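Endoglucanase (Uncultured bacterium, PDB 3X17) probably hydrolyses internal beta-1,4-glucosidic bonds of cellulose, as a family 9 endoglucanase with an N-terminal Ig-like domain. Local coordinates at residues H175-Y180 with T538-I543; Y479-G484 with P504-G509; W433-E438 with G509-H514; L19-G24 with Q465-L470. All coordinates share one frame; numbering follows the deposited sequence.

Contact 1. Residues H175-Y180 with T538-I543. With ZN (zinc ion), chain C.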
loop_
_atom_site.group_PDB
_atom_site.type_symbol
_atom_site.label_atom_id
_atom_site.label_comp_id
_atom_site.label_asym_id
_atom_site.label_seq_id
_atom_site.Cartn_x
_atom_site.Cartn_y
_atom_site.Cartn_z
ATOM N N HIS A 175 1.570 14.827 -0.056
ATOM C CA HIS A 175 2.454 14.608 1.095
ATOM C C HIS A 175 2.716 13.112 1.223
ATOM O O HIS A 175 1.779 12.309 1.124
ATOM C CB HIS A 175 1.840 15.139 2.390
ATOM C CG HIS A 175 1.627 16.615 2.394
ATOM N ND1 HIS A 175 0.560 17.207 3.033
ATOM C CD2 HIS A 175 2.300 17.619 1.771
ATOM C CE1 HIS A 175 0.622 18.520 2.864
ATOM N NE2 HIS A 175 1.669 18.793 2.105
ATOM N N ASP A 176 3.987 12.748 1.381
ATOM C CA ASP A 176 4.429 11.361 1.186
ATOM C C ASP A 176 3.892 10.473 2.292
ATOM O O ASP A 176 3.635 9.284 2.081
ATOM C CB ASP A 176 5.960 11.264 1.170
ATOM C CG ASP A 176 6.464 9.860 0.771
ATOM O OD1 ASP A 176 6.190 9.468 -0.373
ATOM O OD2 ASP A 176 7.135 9.160 1.589
ATOM N N ALA A 177 3.812 11.015 3.500
ATOM C CA ALA A 177 3.703 10.177 4.684
ATOM C C ALA A 177 3.235 11.003 5.857
ATOM O O ALA A 177 2.235 11.698 5.758
ATOM C CB ALA A 177 5.055 9.520 4.979
ATOM N N GLY A 178 3.969 10.957 6.966
ATOM C CA GLY A 178 3.740 11.904 8.046
ATOM C C GLY A 178 4.567 13.187 7.973
ATOM O O GLY A 178 4.453 14.058 8.844
ATOM N N ASP A 179 5.473 13.255 7.003
ATOM C CA ASP A 179 6.110 14.513 6.656
ATOM C C ASP A 179 5.392 15.115 5.464
ATOM O O ASP A 179 4.296 14.662 5.069
ATOM C CB ASP A 179 7.591 14.301 6.303
ATOM C CG ASP A 179 7.773 13.408 5.087
ATOM O OD1 ASP A 179 7.030 12.414 4.990
ATOM O OD2 ASP A 179 8.627 13.710 4.230
ATOM N N TYR A 180 6.013 16.132 4.879
ATOM C CA TYR A 180 5.390 16.868 3.780
ATOM C C TYR A 180 6.244 16.835 2.528
ATOM O O TYR A 180 5.890 17.448 1.507
ATOM C CB TYR A 180 5.111 18.332 4.178
ATOM C CG TYR A 180 4.188 18.479 5.376
ATOM C CD1 TYR A 180 2.994 17.759 5.454
ATOM C CD2 TYR A 180 4.489 19.359 6.412
ATOM C CE1 TYR A 180 2.144 17.884 6.547
ATOM C CE2 TYR A 180 3.612 19.523 7.484
ATOM C CZ TYR A 180 2.455 18.780 7.554
ATOM O OH TYR A 180 1.599 18.907 8.649
ATOM N N THR A 538 7.468 2.606 12.785
ATOM C CA THR A 538 6.496 1.621 13.216
ATOM C C THR A 538 5.084 2.177 13.014
ATOM O O THR A 538 4.132 1.431 12.745
ATOM C CB THR A 538 6.764 1.350 14.706
ATOM O OG1 THR A 538 7.569 0.173 14.857
ATOM C CG2 THR A 538 5.572 1.329 15.514
ATOM N N ASN A 539 4.937 3.488 13.184
ATOM C CA ASN A 539 3.612 4.077 13.352
ATOM C C ASN A 539 3.410 5.278 12.446
ATOM O O ASN A 539 2.646 6.210 12.753
ATOM C CB ASN A 539 3.362 4.467 14.809
ATOM C CG ASN A 539 1.884 4.546 15.145
ATOM O OD1 ASN A 539 1.074 3.705 14.707
ATOM N ND2 ASN A 539 1.513 5.551 15.927
ATOM N N GLU A 540 4.124 5.266 11.336
ATOM C CA GLU A 540 3.971 6.308 10.330
ATOM C C GLU A 540 3.295 5.725 9.073
ATOM O O GLU A 540 3.734 4.687 8.543
ATOM C CB GLU A 540 5.335 6.905 9.952
ATOM C CG GLU A 540 5.186 8.146 9.036
ATOM C CD GLU A 540 6.488 8.669 8.463
ATOM O OE1 GLU A 540 7.492 7.922 8.436
ATOM O OE2 GLU A 540 6.496 9.839 8.003
ATOM N N PRO A 541 2.279 6.424 8.561
ATOM C CA PRO A 541 1.664 6.056 7.291
ATOM C C PRO A 541 2.529 6.497 6.124
ATOM O O PRO A 541 3.450 7.283 6.321
ATOM C CB PRO A 541 0.344 6.829 7.306
ATOM C CG PRO A 541 0.636 8.034 8.121
ATOM C CD PRO A 541 1.658 7.617 9.158
ATOM N N ALA A 542 2.293 5.939 4.941
ATOM C CA ALA A 542 2.910 6.417 3.718
ATOM C C ALA A 542 2.025 6.087 2.518
ATOM O O ALA A 542 1.226 5.131 2.561
ATOM C CB ALA A 542 4.317 5.795 3.552
ATOM N N ILE A 543 2.177 6.864 1.446
ATOM C CA ILE A 543 1.361 6.679 0.254
ATOM C C ILE A 543 1.585 5.285 -0.373
ATOM O O ILE A 543 0.656 4.699 -0.933
ATOM C CB ILE A 543 1.594 7.790 -0.811
ATOM C CG1 ILE A 543 3.075 7.888 -1.198
ATOM C CG2 ILE A 543 1.032 9.132 -0.320
ATOM C CD1 ILE A 543 3.353 8.788 -2.407
HETATM ZN ZN ZN C . 2.170 20.579 1.201
#

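Contact 2. Residues Y479-G484 with P504-G509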
loop_
_atom_site.group_PDB
_atom_site.type_symbol
_atom_site.label_atom_id
_atom_site.label_comp_id
_atom_site.label_asym_id
_atom_site.label_seq_id
_atom_site.Cartn_x
_atom_site.Cartn_y
_atom_site.Cartn_z
ATOM N N TYR A 479 -4.272 -1.402 12.063
ATOM C CA TYR A 479 -3.170 -0.541 11.656
ATOM C C TYR A 479 -3.639 0.557 10.716
ATOM O O TYR A 479 -2.823 1.267 10.148
ATOM C CB TYR A 479 -2.047 -1.363 11.012
ATOM C CG TYR A 479 -1.300 -2.259 12.019
ATOM C CD1 TYR A 479 -0.510 -1.707 13.042
ATOM C CD2 TYR A 479 -1.449 -3.646 11.988
ATOM C CE1 TYR A 479 0.184 -2.529 13.966
ATOM C CE2 TYR A 479 -0.759 -4.484 12.902
ATOM C CZ TYR A 479 0.039 -3.911 13.894
ATOM O OH TYR A 479 0.695 -4.736 14.783
ATOM N N VAL A 480 -4.957 0.682 10.531
ATOM C CA VAL A 480 -5.483 1.706 9.644
ATOM C C VAL A 480 -6.242 2.748 10.444
ATOM O O VAL A 480 -7.185 2.423 11.171
ATOM C CB VAL A 480 -6.417 1.143 8.550
ATOM C CG1 VAL A 480 -6.855 2.285 7.623
ATOM C CG2 VAL A 480 -5.724 0.071 7.745
ATOM N N THR A 481 -5.853 4.006 10.297
ATOM C CA THR A 481 -6.446 5.057 11.130
ATOM C C THR A 481 -7.930 5.160 10.882
ATOM O O THR A 481 -8.379 5.058 9.726
ATOM C CB THR A 481 -5.808 6.422 10.862
ATOM O OG1 THR A 481 -5.953 6.761 9.481
ATOM C CG2 THR A 481 -4.333 6.370 11.190
ATOM N N GLY A 482 -8.693 5.387 11.951
ATOM C CA GLY A 482 -10.148 5.597 11.816
ATOM C C GLY A 482 -10.953 4.336 11.486
ATOM O O GLY A 482 -12.164 4.417 11.274
ATOM N N LEU A 483 -10.292 3.177 11.453
ATOM C CA LEU A 483 -10.964 1.907 11.202
ATOM C C LEU A 483 -10.850 0.939 12.368
ATOM O O LEU A 483 -9.790 0.812 12.987
ATOM C CB LEU A 483 -10.431 1.244 9.921
ATOM C CG LEU A 483 -10.594 2.025 8.604
ATOM C CD1 LEU A 483 -10.140 1.210 7.408
ATOM C CD2 LEU A 483 -12.033 2.555 8.415
ATOM N N GLY A 484 -11.916 0.183 12.602
ATOM C CA GLY A 484 -11.932 -0.841 13.649
ATOM C C GLY A 484 -12.010 -0.210 15.025
ATOM O O GLY A 484 -12.332 0.975 15.156
ATOM N N PRO A 504 -8.458 9.802 8.616
ATOM C CA PRO A 504 -8.839 8.396 8.566
ATOM C C PRO A 504 -8.342 7.701 7.286
ATOM O O PRO A 504 -8.132 8.362 6.258
ATOM C CB PRO A 504 -10.378 8.452 8.623
ATOM C CG PRO A 504 -10.734 9.775 7.982
ATOM C CD PRO A 504 -9.543 10.704 8.184
ATOM N N GLY A 505 -8.131 6.389 7.368
ATOM C CA GLY A 505 -7.919 5.556 6.196
ATOM C C GLY A 505 -6.442 5.353 5.881
ATOM O O GLY A 505 -6.093 4.745 4.848
ATOM N N LEU A 506 -5.561 5.837 6.763
ATOM C CA LEU A 506 -4.099 5.693 6.523
ATOM C C LEU A 506 -3.548 4.444 7.207
ATOM O O LEU A 506 -3.683 4.276 8.426
ATOM C CB LEU A 506 -3.327 6.926 7.018
ATOM C CG LEU A 506 -3.713 8.298 6.480
ATOM C CD1 LEU A 506 -3.116 9.381 7.387
ATOM C CD2 LEU A 506 -3.183 8.460 5.054
ATOM N N LEU A 507 -2.849 3.616 6.437
ATOM C CA LEU A 507 -2.165 2.459 6.988
ATOM C C LEU A 507 -0.772 2.838 7.531
ATOM O O LEU A 507 0.101 3.269 6.765
ATOM C CB LEU A 507 -2.018 1.391 5.894
ATOM C CG LEU A 507 -1.191 0.128 6.166
ATOM C CD1 LEU A 507 -1.801 -0.712 7.301
ATOM C CD2 LEU A 507 -1.091 -0.709 4.899
ATOM N N VAL A 508 -0.518 2.525 8.805
ATOM C CA VAL A 508 0.816 2.693 9.366
ATOM C C VAL A 508 1.726 1.546 8.992
ATOM O O VAL A 508 1.263 0.463 8.662
ATOM C CB VAL A 508 0.813 2.909 10.904
ATOM C CG1 VAL A 508 0.062 4.195 11.269
ATOM C CG2 VAL A 508 0.245 1.692 11.660
ATOM N N GLY A 509 3.028 1.816 8.967
ATOM C CA GLY A 509 4.026 0.814 8.625
ATOM C C GLY A 509 3.882 -0.518 9.354
ATOM O O GLY A 509 4.081 -1.565 8.753
#

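Contact 3. Residues W433-E438 with G509-H514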
loop_
_atom_site.group_PDB
_atom_site.type_symbol
_atom_site.label_atom_id
_atom_site.label_comp_id
_atom_site.label_asym_id
_atom_site.label_seq_id
_atom_site.Cartn_x
_atom_site.Cartn_y
_atom_site.Cartn_z
ATOM N N TRP A 433 10.724 -2.065 8.266
ATOM C CA TRP A 433 9.958 -0.834 8.154
ATOM C C TRP A 433 8.981 -0.952 6.976
ATOM O O TRP A 433 9.406 -1.139 5.863
ATOM C CB TRP A 433 10.955 0.274 7.839
ATOM C CG TRP A 433 10.492 1.650 8.072
ATOM C CD1 TRP A 433 9.212 2.107 8.058
ATOM C CD2 TRP A 433 11.331 2.798 8.215
ATOM N NE1 TRP A 433 9.199 3.480 8.236
ATOM C CE2 TRP A 433 10.492 3.918 8.349
ATOM C CE3 TRP A 433 12.718 2.985 8.231
ATOM C CZ2 TRP A 433 10.991 5.205 8.544
ATOM C CZ3 TRP A 433 13.214 4.268 8.433
ATOM C CH2 TRP A 433 12.349 5.362 8.554
ATOM N N GLY A 434 7.683 -0.855 7.231
ATOM C CA GLY A 434 6.673 -1.070 6.193
ATOM C C GLY A 434 6.205 -2.520 6.067
ATOM O O GLY A 434 5.621 -2.910 5.046
ATOM N N SER A 435 6.409 -3.317 7.110
ATOM C CA SER A 435 5.963 -4.694 7.076
ATOM C C SER A 435 4.484 -4.865 6.692
ATOM O O SER A 435 4.139 -5.793 5.980
ATOM C CB SER A 435 6.283 -5.411 8.390
ATOM O OG SER A 435 5.383 -4.992 9.390
ATOM N N ASN A 436 3.615 -3.979 7.165
ATOM C CA ASN A 436 2.228 -4.018 6.731
ATOM C C ASN A 436 2.071 -3.905 5.217
ATOM O O ASN A 436 1.302 -4.634 4.590
ATOM C CB ASN A 436 1.439 -2.914 7.414
ATOM C CG ASN A 436 1.186 -3.212 8.881
ATOM O OD1 ASN A 436 1.450 -4.319 9.348
ATOM N ND2 ASN A 436 0.675 -2.232 9.609
ATOM N N LYS A 437 2.814 -2.991 4.621
ATOM C CA LYS A 437 2.739 -2.795 3.186
ATOM C C LYS A 437 3.198 -4.067 2.454
ATOM O O LYS A 437 2.572 -4.524 1.483
ATOM C CB LYS A 437 3.597 -1.588 2.790
ATOM C CG LYS A 437 3.647 -1.313 1.275
ATOM C CD LYS A 437 4.750 -2.101 0.634
ATOM C CE LYS A 437 6.128 -1.655 1.172
ATOM N NZ LYS A 437 7.180 -1.772 0.074
ATOM N N GLU A 438 4.300 -4.624 2.928
ATOM C CA GLU A 438 4.866 -5.868 2.404
ATOM C C GLU A 438 3.878 -7.048 2.478
ATOM O O GLU A 438 3.751 -7.815 1.513
ATOM C CB GLU A 438 6.183 -6.197 3.150
ATOM C CG GLU A 438 6.826 -7.510 2.737
ATOM C CD GLU A 438 8.153 -7.797 3.448
ATOM O OE1 GLU A 438 8.860 -6.842 3.860
ATOM O OE2 GLU A 438 8.520 -8.988 3.525
ATOM N N GLY A 509 3.028 1.816 8.967
ATOM C CA GLY A 509 4.026 0.814 8.625
ATOM C C GLY A 509 3.882 -0.518 9.354
ATOM O O GLY A 509 4.081 -1.565 8.753
ATOM N N GLY A 510 3.721 -0.475 10.666
ATOM C CA GLY A 510 3.549 -1.692 11.462
ATOM C C GLY A 510 4.849 -2.272 12.033
ATOM O O GLY A 510 5.913 -1.653 11.940
ATOM N N PRO A 511 4.779 -3.518 12.532
ATOM C CA PRO A 511 5.854 -4.189 13.253
ATOM C C PRO A 511 7.164 -4.200 12.488
ATOM O O PRO A 511 7.180 -4.400 11.258
ATOM C CB PRO A 511 5.346 -5.630 13.406
ATOM C CG PRO A 511 3.880 -5.545 13.349
ATOM C CD PRO A 511 3.499 -4.229 12.674
ATOM N N ASN A 512 8.252 -4.007 13.233
ATOM C CA ASN A 512 9.574 -3.774 12.661
ATOM C C ASN A 512 10.600 -4.334 13.633
ATOM O O ASN A 512 10.589 -4.000 14.830
ATOM C CB ASN A 512 9.751 -2.257 12.452
ATOM C CG ASN A 512 11.099 -1.879 11.851
ATOM O OD1 ASN A 512 12.007 -2.701 11.742
ATOM N ND2 ASN A 512 11.254 -0.596 11.524
ATOM N N ASP A 513 11.427 -5.259 13.143
ATOM C CA ASP A 513 12.457 -5.873 13.961
ATOM C C ASP A 513 13.630 -4.919 14.206
ATOM O O ASP A 513 14.458 -5.174 15.082
ATOM C CB ASP A 513 12.982 -7.154 13.282
ATOM C CG ASP A 513 12.079 -8.372 13.529
ATOM O OD1 ASP A 513 11.664 -8.594 14.692
ATOM O OD2 ASP A 513 11.770 -9.088 12.548
ATOM N N HIS A 514 13.754 -3.879 13.388
ATOM C CA HIS A 514 14.972 -3.067 13.388
ATOM C C HIS A 514 14.677 -1.625 13.740
ATOM O O HIS A 514 14.587 -0.778 12.856
ATOM C CB HIS A 514 15.708 -3.153 12.041
ATOM C CG HIS A 514 16.038 -4.555 11.624
ATOM N ND1 HIS A 514 15.294 -5.243 10.688
ATOM C CD2 HIS A 514 16.918 -5.452 12.133
ATOM C CE1 HIS A 514 15.743 -6.482 10.592
ATOM N NE2 HIS A 514 16.712 -6.644 11.475
HETATM O O HOH W 1 6.860 -0.139 9.983
#

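Contact 4. Residues L19-G24 with Q465-L470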
loop_
_atom_site.group_PDB
_atom_site.type_symbol
_atom_site.label_atom_id
_atom_site.label_comp_id
_atom_site.label_asym_id
_atom_site.label_seq_id
_atom_site.Cartn_x
_atom_site.Cartn_y
_atom_site.Cartn_z
ATOM N N LEU A 19 -9.233 -12.689 18.422
ATOM C CA LEU A 19 -8.902 -11.734 17.400
ATOM C C LEU A 19 -9.885 -11.909 16.252
ATOM O O LEU A 19 -10.172 -13.030 15.851
ATOM C CB LEU A 19 -7.461 -11.980 16.914
ATOM C CG LEU A 19 -6.287 -11.631 17.845
ATOM C CD1 LEU A 19 -6.621 -10.479 18.804
ATOM C CD2 LEU A 19 -5.789 -12.835 18.620
ATOM N N VAL A 20 -10.445 -10.801 15.781
ATOM C CA VAL A 20 -11.304 -10.792 14.596
ATOM C C VAL A 20 -10.918 -9.562 13.757
ATOM O O VAL A 20 -10.248 -8.664 14.248
ATOM C CB VAL A 20 -12.822 -10.646 14.984
ATOM C CG1 VAL A 20 -13.336 -11.865 15.730
ATOM C CG2 VAL A 20 -13.061 -9.405 15.803
ATOM N N ASN A 21 -11.273 -9.563 12.477
ATOM C CA ASN A 21 -11.256 -8.348 11.667
ATOM C C ASN A 21 -12.175 -7.344 12.327
ATOM O O ASN A 21 -13.391 -7.585 12.440
ATOM C CB ASN A 21 -11.793 -8.645 10.268
ATOM C CG ASN A 21 -11.674 -7.460 9.340
ATOM O OD1 ASN A 21 -12.089 -6.350 9.680
ATOM N ND2 ASN A 21 -11.050 -7.675 8.174
ATOM N N GLN A 22 -11.618 -6.201 12.712
ATOM C CA GLN A 22 -12.362 -5.253 13.518
ATOM C C GLN A 22 -13.351 -4.430 12.723
ATOM O O GLN A 22 -14.148 -3.693 13.294
ATOM C CB GLN A 22 -11.418 -4.331 14.272
ATOM C CG GLN A 22 -10.810 -4.964 15.521
ATOM C CD GLN A 22 -9.608 -4.189 16.027
ATOM O OE1 GLN A 22 -9.619 -2.955 16.031
ATOM N NE2 GLN A 22 -8.649 -4.898 16.603
ATOM N N VAL A 23 -13.279 -4.509 11.404
ATOM C CA VAL A 23 -14.324 -3.924 10.602
ATOM C C VAL A 23 -15.364 -5.024 10.370
ATOM O O VAL A 23 -16.548 -4.839 10.643
ATOM C CB VAL A 23 -13.799 -3.405 9.237
ATOM C CG1 VAL A 23 -14.968 -2.844 8.411
ATOM C CG2 VAL A 23 -12.776 -2.311 9.458
ATOM N N GLY A 24 -14.905 -6.165 9.873
ATOM C CA GLY A 24 -15.764 -7.355 9.789
ATOM C C GLY A 24 -15.504 -8.201 8.550
ATOM O O GLY A 24 -14.349 -8.403 8.153
ATOM N N GLN A 465 -4.629 -10.961 4.640
ATOM C CA GLN A 465 -3.762 -9.773 4.817
ATOM C C GLN A 465 -4.568 -8.537 5.224
ATOM O O GLN A 465 -4.129 -7.746 6.071
ATOM C CB GLN A 465 -2.960 -9.470 3.548
ATOM C CG GLN A 465 -2.147 -10.639 3.091
ATOM C CD GLN A 465 -1.516 -11.371 4.258
ATOM O OE1 GLN A 465 -0.898 -10.739 5.142
ATOM N NE2 GLN A 465 -1.684 -12.716 4.293
ATOM N N LEU A 466 -5.773 -8.421 4.673
ATOM C CA LEU A 466 -6.746 -7.485 5.214
ATOM C C LEU A 466 -7.136 -7.801 6.660
ATOM O O LEU A 466 -7.131 -6.904 7.495
ATOM C CB LEU A 466 -7.973 -7.380 4.318
ATOM C CG LEU A 466 -7.769 -6.827 2.908
ATOM C CD1 LEU A 466 -8.993 -7.113 2.058
ATOM C CD2 LEU A 466 -7.594 -5.305 2.978
ATOM N N ASP A 467 -7.485 -9.049 6.968
ATOM C CA ASP A 467 -7.823 -9.397 8.360
ATOM C C ASP A 467 -6.692 -9.007 9.299
ATOM O O ASP A 467 -6.936 -8.578 10.424
ATOM C CB ASP A 467 -8.142 -10.898 8.556
ATOM C CG ASP A 467 -9.382 -11.368 7.757
ATOM O OD1 ASP A 467 -10.328 -10.564 7.495
ATOM O OD2 ASP A 467 -9.439 -12.582 7.454
ATOM N N TYR A 468 -5.467 -9.261 8.859
ATOM C CA TYR A 468 -4.297 -9.058 9.696
ATOM C C TYR A 468 -4.057 -7.575 10.021
ATOM O O TYR A 468 -3.883 -7.218 11.193
ATOM C CB TYR A 468 -3.050 -9.670 9.057
ATOM C CG TYR A 468 -1.766 -9.226 9.728
ATOM C CD1 TYR A 468 -1.291 -9.878 10.868
ATOM C CD2 TYR A 468 -0.964 -8.238 9.160
ATOM C CE1 TYR A 468 -0.104 -9.470 11.480
ATOM C CE2 TYR A 468 0.243 -7.871 9.736
ATOM C CZ TYR A 468 0.656 -8.469 10.908
ATOM O OH TYR A 468 1.827 -8.050 11.516
ATOM N N VAL A 469 -4.159 -6.705 9.012
ATOM C CA VAL A 469 -3.937 -5.282 9.261
ATOM C C VAL A 469 -5.134 -4.658 9.953
ATOM O O VAL A 469 -5.055 -3.506 10.404
ATOM C CB VAL A 469 -3.582 -4.441 7.994
ATOM C CG1 VAL A 469 -2.272 -4.904 7.334
ATOM C CG2 VAL A 469 -4.743 -4.403 7.015
ATOM N N LEU A 470 -6.235 -5.408 10.044
ATOM C CA LEU A 470 -7.436 -4.872 10.644
ATOM C C LEU A 470 -7.790 -5.549 11.952
ATOM O O LEU A 470 -8.921 -5.441 12.420
ATOM C CB LEU A 470 -8.626 -4.897 9.665
ATOM C CG LEU A 470 -8.515 -3.887 8.521
ATOM C CD1 LEU A 470 -9.612 -4.135 7.480
ATOM C CD2 LEU A 470 -8.631 -2.452 9.037
HETATM O O HOH W 2 -12.611 -9.876 6.388
#

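Contact 1. Residues H175-Y180 with T538-I543
The Asp-Ala-Gly-Asp-Tyr run from Asp176 to Tyr180 is a sequence signature of family 9 glycoside hydrolases that in relatives lies at the active-site cleft, and here its residues Asp176 to Asp179 meet Glu540 to Ile543. Glu540 reaches over with an extended chain, CG anti to the backbone N (chi1 -172°), and its OE2 accepts a hydrogen bond from Gly178 N at 3.0 Å. The donor comes to the anti side of the carboxylate, 25° out of its plane. OE2 also touches the methyl CB of Ala177 at 3.4 Å, and Pro541 O closes on the same methyl at 3.1 Å. Asp179 OD1 stands 4.0 Å from Glu540 OE2, the two carboxylate planes 64° apart, while Asp179 OD2 is bonded to Tyr183. In the (alpha/alpha)6 barrel this joins the loop that follows strand 154-155 to the lead-in of helix 543-558, and the backbones are joined directly by a bond from Ile543 N to Asp176 O, 2.9 Å. Ile543 lies at about a right angle across Asp176, its CD1 3.6 Å from OD1; that carboxylate is held from outside by Thr186 and Tyr331. At the start of the segment the His175 ring turns away from Glu540 and binds zinc through NE2 at 2.1 Å, with Cys132, Asp148 and His149 completing the site, and Tyr180 CD1 sits over the centre of one face of the imidazole.

Contact 2. Residues Y479-G484 with P504-G509
Leu507 CD1 is the apolar middle of this contact, 3.8 Å from Tyr479 CB and 4.0 Å from Val480 CG2, with Leu549 of helix 543-558 packing on both Val480 and Leu507. Next to it Val508 crosses Tyr479 at about a right angle and brings CG2 to the edge of the phenol ring, near its plane, 3.7 Å from CD1. Tyr529 also meets the Tyr479 ring, edge-to-face. The other methyl of Val480, CG1, lies against the backbone of Gly505.

Around these side chains the two loops run antiparallel, their touching parts 168° apart, and form a single beta bridge in which Val480 and Leu507 are a non-hydrogen-bonded pair. Val508 N to Tyr479 O and Thr481 N to Leu506 O are the bonds that flank it. Beyond the bridge the pairing shifts: Thr481 O accepts from Gly505 N at 2.7 Å, and the N-H of Leu506 goes to the side chain of Thr481, with OG1 2.9 Å from Leu506 N. OG1 gets there by standing between the backbone N and the carbonyl carbon (chi1 58°), and it is also hydrogen-bonded to Val503 O. A valine in place of this threonine would probably leave Leu506 N and Val503 O without their hydroxyl partner. At the outer edge a type II turn from Val480 to Leu483 brings Gly482, at positive phi, up to Pro504; a side chain on Gly482 would run into Pro504 CB.

Contact 3. Residues W433-E438 with G509-H514
The backbones of Trp433 to Asn436 and Gly509 to Asn512 meet at a wide angle, heading 119° apart, and Gly509 O accepts a nearly straight hydrogen bond from Asn436 N at 2.9 Å. Close by, a water bridges the two segments, accepting from Gly434 N and donating to Gly510 O.

Ser435 supplies the side-chain bond. Its OG, between the backbone N and the carbonyl carbon (chi1 75°), donates to Pro511 O at 2.7 Å and arrives in the carbonyl plane, on a lone pair. Asn436 lies alongside the glycines: CB comes within 3.3 Å of Gly509 O, and ND2 passes 3.5 Å from Gly510 CA on its way to a hydrogen bond with Val508 O. Gly510 has to be bare at this point, since a CB there would collide with Asn436 CG. The Pro511 ring crosses Asn436 at about a right angle, with CD 3.9 Å from Asn436 OD1. Farther out, Asn512 sets ND2 3.8 Å from Trp433 CB, amide and indole planes 29° apart. Both ends of that amide are engaged: ND2 donates to Glu537 O, and OD1 accepts from His514 N at 2.7 Å, an Asx turn.

Gly434 is the N-cap of helix 435-452, and its O accepts from Glu438 N. What results is a barrel helix whose first turn, still carrying N-H groups with no carbonyl earlier in the helix, gives one of them to a carbonyl of a remote loop.

Contact 4. Residues L19-G24 with Q465-L470
Asp467, on the last turn of helix 456-469, meets Asn21 through OD1. Asn21 CG stands anti to the backbone N (chi1 -174°), which carries the amide across to Asp467. Asn21 ND2 donates to Asp467 OD1 at 3.1 Å in an almost linear bond (172°), the acceptor lying in the amide plane and offering its anti lone pair, while the amide and carboxylate planes stand 85° apart. OD1 also accepts from a water, and OD2 is bonded to Gln32, so the carboxylate is tied directly to Asn21 and Gln32 of the Ig-like domain and through the water to Gly24 O.

At Leu470 the chain leaves helical geometry. Its side chain runs side by side with that of Asn21, pointing the same way, with CB 3.8 Å from Asn21 OD1, and its CD1 reaches Val23 CG2 at 4.2 Å. Its carbonyl faces the 19-24 loop: Leu470 O accepts from Gln22 N at 2.8 Å, and Gln22 CB closes on the same oxygen at 3.3 Å. The amide end of Gln22 continues to Ser485, Asn486 and Ala476.

Asn21 OD1 takes two backbone donors, each at 2.8 Å: an Asx turn through Val23 N, extended to an Asx motif by Gly24 N, fixes the amide flip and directs ND2 at Asp467. An alanine in place of this asparagine would probably leave Asp467 OD1 short of a donor and the turn free to open. Where the Ig-like and catalytic domains join here, polar bonds carry the direction, while Leu470 supplies much of the buried surface.

From the N terminus, residues 19-24 open the loop that contact 4 closes at 465-470, tying the Ig-like domain to helix 456-469. Residues 175-180 open a second, closed at 538-543 by contact 1, which joins the loop before strand 182-183 to the start of helix 543-558. Contact 3 joins the start of helix 435-452 to the loop before helix 543-558, and contact 2 the loops on either side of helix 494-499. Contact 4 crosses contacts 1 and 3 and closes before contact 2 opens; contact 2 nests inside contact 3, which nests inside contact 1. Contacts 2 and 3 share Gly509, whose N probably bonds to Glu540 O, while Tyr479 N probably bonds to Val469 O.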